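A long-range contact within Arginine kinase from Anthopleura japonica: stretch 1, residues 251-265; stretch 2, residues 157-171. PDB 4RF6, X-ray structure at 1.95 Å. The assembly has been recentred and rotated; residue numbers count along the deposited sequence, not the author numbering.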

# COMPACT_ATOMS: atom_id res chain seq x y z
N SER A 251 18.65 1.46 4.05
CA SER A 251 19.61 2.25 3.27
C SER A 251 19.20 3.72 3.23
O SER A 251 20.01 4.61 3.50
CB SER A 251 19.74 1.69 1.85
OG SER A 251 20.57 2.50 1.05
N ARG A 252 17.94 3.96 2.88
CA ARG A 252 17.37 5.31 2.83
C ARG A 252 17.43 5.98 4.20
O ARG A 252 17.79 7.15 4.32
CB ARG A 252 15.93 5.25 2.30
CG ARG A 252 15.22 6.60 2.21
CD ARG A 252 13.94 6.50 1.37
NE ARG A 252 12.96 5.58 1.95
CZ ARG A 252 12.63 4.41 1.41
NH1 ARG A 252 13.18 4.00 0.28
NH2 ARG A 252 11.72 3.64 2.01
N LEU A 253 17.10 5.22 5.24
CA LEU A 253 17.17 5.73 6.61
C LEU A 253 18.59 6.17 6.94
O LEU A 253 18.82 7.31 7.37
CB LEU A 253 16.72 4.67 7.62
CG LEU A 253 16.78 5.13 9.08
CD1 LEU A 253 15.87 6.33 9.29
CD2 LEU A 253 16.42 4.01 10.04
N CYS A 254 19.54 5.27 6.72
CA CYS A 254 20.94 5.54 7.05
C CYS A 254 21.49 6.75 6.30
O CYS A 254 22.14 7.60 6.90
CB CYS A 254 21.79 4.30 6.76
SG CYS A 254 21.56 3.02 8.01
N ARG A 255 21.20 6.82 5.01
CA ARG A 255 21.63 7.95 4.18
C ARG A 255 21.26 9.28 4.82
O ARG A 255 22.10 10.18 4.92
CB ARG A 255 21.02 7.84 2.78
CG ARG A 255 22.02 7.50 1.68
CD ARG A 255 21.42 6.56 0.65
NE ARG A 255 20.14 7.07 0.14
CZ ARG A 255 19.15 6.30 -0.29
NH1 ARG A 255 19.27 4.98 -0.27
NH2 ARG A 255 18.03 6.85 -0.73
N ALA A 256 20.02 9.40 5.29
CA ALA A 256 19.56 10.64 5.90
C ALA A 256 20.16 10.88 7.28
O ALA A 256 20.58 11.99 7.60
CB ALA A 256 18.04 10.67 5.97
N VAL A 257 20.17 9.84 8.11
CA VAL A 257 20.63 9.96 9.49
C VAL A 257 22.12 10.27 9.57
O VAL A 257 22.55 11.13 10.34
CB VAL A 257 20.30 8.69 10.32
CG1 VAL A 257 20.91 8.79 11.71
CG2 VAL A 257 18.79 8.48 10.41
N ASN A 258 22.91 9.58 8.76
CA ASN A 258 24.35 9.82 8.73
C ASN A 258 24.71 11.24 8.27
O ASN A 258 25.65 11.84 8.78
CB ASN A 258 25.06 8.76 7.86
CG ASN A 258 25.10 7.39 8.54
OD1 ASN A 258 25.15 7.30 9.76
ND2 ASN A 258 25.09 6.33 7.74
N GLU A 259 23.94 11.77 7.33
CA GLU A 259 24.13 13.15 6.87
C GLU A 259 23.86 14.16 7.99
O GLU A 259 24.64 15.09 8.21
CB GLU A 259 23.26 13.45 5.65
CG GLU A 259 23.32 14.91 5.19
CD GLU A 259 24.73 15.36 4.81
OE1 GLU A 259 25.58 14.50 4.48
OE2 GLU A 259 24.99 16.58 4.85
N ILE A 260 22.75 13.96 8.70
CA ILE A 260 22.43 14.77 9.86
C ILE A 260 23.54 14.62 10.91
O ILE A 260 24.02 15.61 11.46
CB ILE A 260 21.07 14.39 10.47
CG1 ILE A 260 19.93 14.72 9.51
CG2 ILE A 260 20.86 15.10 11.79
CD1 ILE A 260 18.56 14.18 9.94
N ASP A 261 23.95 13.38 11.16
CA ASP A 261 25.01 13.09 12.12
C ASP A 261 26.29 13.84 11.75
O ASP A 261 26.88 14.53 12.58
CB ASP A 261 25.28 11.57 12.17
CG ASP A 261 26.10 11.16 13.39
OD1 ASP A 261 26.68 12.04 14.06
OD2 ASP A 261 26.17 9.94 13.67
N LYS A 262 26.70 13.70 10.49
CA LYS A 262 27.89 14.38 9.97
C LYS A 262 27.86 15.89 10.22
O LYS A 262 28.80 16.46 10.77
CB LYS A 262 28.01 14.11 8.47
CG LYS A 262 29.10 14.91 7.77
CD LYS A 262 28.94 14.84 6.26
CE LYS A 262 30.29 14.87 5.57
NZ LYS A 262 30.16 14.71 4.09
N LYS A 263 26.76 16.53 9.83
CA LYS A 263 26.65 17.98 9.90
C LYS A 263 26.36 18.50 11.31
O LYS A 263 26.73 19.63 11.64
CB LYS A 263 25.58 18.48 8.93
CG LYS A 263 25.91 18.26 7.46
CD LYS A 263 27.12 19.10 7.03
CE LYS A 263 27.45 18.91 5.55
NZ LYS A 263 26.26 19.16 4.69
N LEU A 264 25.70 17.69 12.13
CA LEU A 264 25.18 18.19 13.41
C LEU A 264 25.68 17.46 14.66
O LEU A 264 25.92 18.09 15.69
CB LEU A 264 23.65 18.24 13.40
CG LEU A 264 23.03 19.19 12.38
CD1 LEU A 264 21.52 19.28 12.56
CD2 LEU A 264 23.66 20.57 12.49
N GLY A 265 25.81 16.14 14.59
CA GLY A 265 26.21 15.36 15.75
C GLY A 265 25.05 15.00 16.67
O GLY A 265 24.12 15.80 16.83
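Stretch 2, residues 157-171: KKVVGVLTSLTGDLA

The strongest link between the two stretches is a salt bridge near the start of stretch 1, where Arg255 meets Asp169. Arg255 NH2 lies 2.6 Å from Asp169 OD1 and 2.7 Å from Asp169 OD2, so one nitrogen faces both carboxylate oxygens; neither hydrogen bond is well aligned, and both are weak. The same guanidinium also makes a weak hydrogen bond within its own helix, from Arg255 NH1 to Ser251 OG (3.1 Å). Arg252 adds a second positive charge, but its NH1 stays 4.3 Å from Asp169 OD2, beyond a salt bridge, and a water spans the gap, donating to Asp169 OD2 (2.8 Å) and weakly accepting from Arg252 NH1 (3.2 Å).

Stretch 1 is helical through Leu264 and leaves the helix at Gly265, which has positive phi. The helix of stretch 2, 157-163, runs obliquely against that of stretch 1, at 128° between N-to-C directions, with the axes 10.0 Å apart at closest approach. A type I turn from Leu163 to Leu166 ends this helix, and the chain continues to a short 3-10 segment at Asp169 and Leu170. The register is accordingly reversed, pairing Ala256 with Leu170, Ile260 with Val162 and Leu264 with Lys158.

Beside the salt bridge, Leu170 packs on the helix, its CD2 3.6 Å from Arg252 CG and its CD1 3.8 Å from Ala256 CB. Farther along, Val162 fits as a knob among Glu259, Ile260, Lys263 and Leu264; its CG1 approaches Ile260 CG1 at 3.7 Å, and its CG2 approaches Lys263 CB at 3.8 Å. An intrahelical salt bridge, Lys263 NZ to Glu259 OE2 (2.9 Å), joins two residues of this hole. Ile260 CD1 also reaches Leu163 CD2 (4.0 Å). At the far end, Leu264 CD1 rests 3.8 Å from Lys158 O and 4.2 Å from Val159 CG2.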

# COMPACT_ATOMS: atom_id res chain seq x y z
N LYS A 157 16.04 24.95 13.19
CA LYS A 157 16.75 25.66 12.14
C LYS A 157 17.92 24.85 11.57
O LYS A 157 18.10 24.79 10.35
CB LYS A 157 17.25 27.01 12.66
CG LYS A 157 18.47 27.54 11.91
CD LYS A 157 18.72 29.00 12.22
CE LYS A 157 19.93 29.53 11.47
NZ LYS A 157 20.01 31.02 11.51
N LYS A 158 18.70 24.25 12.46
CA LYS A 158 19.84 23.44 12.03
C LYS A 158 19.38 22.21 11.27
O LYS A 158 19.95 21.86 10.24
CB LYS A 158 20.69 23.02 13.23
CG LYS A 158 21.73 24.05 13.63
CD LYS A 158 21.93 24.12 15.13
CE LYS A 158 23.07 23.25 15.61
NZ LYS A 158 23.82 23.93 16.72
N VAL A 159 18.34 21.56 11.78
CA VAL A 159 17.82 20.34 11.17
C VAL A 159 17.27 20.62 9.78
O VAL A 159 17.62 19.93 8.81
CB VAL A 159 16.75 19.66 12.05
CG1 VAL A 159 16.02 18.58 11.27
CG2 VAL A 159 17.39 19.07 13.29
N VAL A 160 16.42 21.63 9.68
CA VAL A 160 15.81 22.01 8.40
C VAL A 160 16.87 22.31 7.34
O VAL A 160 16.73 21.91 6.17
CB VAL A 160 14.84 23.20 8.56
CG1 VAL A 160 14.40 23.74 7.21
CG2 VAL A 160 13.62 22.78 9.38
N GLY A 161 17.94 22.99 7.75
CA GLY A 161 19.06 23.27 6.86
C GLY A 161 19.67 22.02 6.24
O GLY A 161 20.06 22.03 5.07
N VAL A 162 19.76 20.95 7.03
CA VAL A 162 20.27 19.68 6.52
C VAL A 162 19.21 19.00 5.66
O VAL A 162 19.50 18.54 4.55
CB VAL A 162 20.69 18.73 7.65
CG1 VAL A 162 21.01 17.35 7.09
CG2 VAL A 162 21.90 19.27 8.39
N LEU A 163 17.98 18.95 6.17
CA LEU A 163 16.91 18.25 5.48
C LEU A 163 16.63 18.81 4.09
O LEU A 163 16.53 18.06 3.12
CB LEU A 163 15.63 18.23 6.33
CG LEU A 163 15.66 17.40 7.61
CD1 LEU A 163 14.30 17.37 8.29
CD2 LEU A 163 16.15 15.98 7.33
N THR A 164 16.53 20.14 3.98
CA THR A 164 16.28 20.78 2.69
C THR A 164 17.49 20.71 1.74
O THR A 164 17.41 21.17 0.60
CB THR A 164 15.80 22.24 2.85
OG1 THR A 164 16.70 22.97 3.70
CG2 THR A 164 14.40 22.28 3.46
N SER A 165 18.59 20.13 2.21
CA SER A 165 19.77 19.95 1.36
C SER A 165 19.76 18.57 0.71
O SER A 165 20.49 18.33 -0.26
CB SER A 165 21.05 20.12 2.18
OG SER A 165 21.41 18.91 2.84
N LEU A 166 18.93 17.67 1.24
CA LEU A 166 18.86 16.29 0.77
C LEU A 166 18.50 16.20 -0.71
O LEU A 166 17.66 16.97 -1.20
CB LEU A 166 17.84 15.51 1.60
CG LEU A 166 18.14 15.36 3.09
CD1 LEU A 166 16.96 14.72 3.82
CD2 LEU A 166 19.40 14.55 3.30
N THR A 167 19.12 15.26 -1.42
CA THR A 167 18.93 15.10 -2.86
C THR A 167 18.32 13.75 -3.22
O THR A 167 18.23 12.85 -2.37
CB THR A 167 20.26 15.28 -3.63
OG1 THR A 167 21.22 14.32 -3.15
CG2 THR A 167 20.81 16.68 -3.44
N GLY A 168 17.92 13.60 -4.48
CA GLY A 168 17.39 12.34 -4.97
C GLY A 168 16.08 11.94 -4.33
O GLY A 168 15.16 12.75 -4.24
N ASP A 169 15.99 10.68 -3.90
CA ASP A 169 14.75 10.18 -3.32
C ASP A 169 14.47 10.77 -1.94
O ASP A 169 13.33 10.70 -1.46
CB ASP A 169 14.76 8.65 -3.26
CG ASP A 169 15.78 8.10 -2.28
OD1 ASP A 169 16.79 8.79 -2.02
OD2 ASP A 169 15.58 6.98 -1.78
N LEU A 170 15.48 11.36 -1.31
CA LEU A 170 15.31 11.99 0.00
C LEU A 170 14.85 13.44 -0.11
O LEU A 170 14.45 14.06 0.89
CB LEU A 170 16.60 11.89 0.83
CG LEU A 170 16.88 10.54 1.48
CD1 LEU A 170 18.23 10.52 2.17
CD2 LEU A 170 15.78 10.19 2.47
N ALA A 171 14.89 13.98 -1.32
CA ALA A 171 14.42 15.35 -1.56
C ALA A 171 12.94 15.47 -1.22
O ALA A 171 12.15 14.56 -1.52
CB ALA A 171 14.66 15.76 -3.01
O HOH W 1 15.23 4.19 -2.17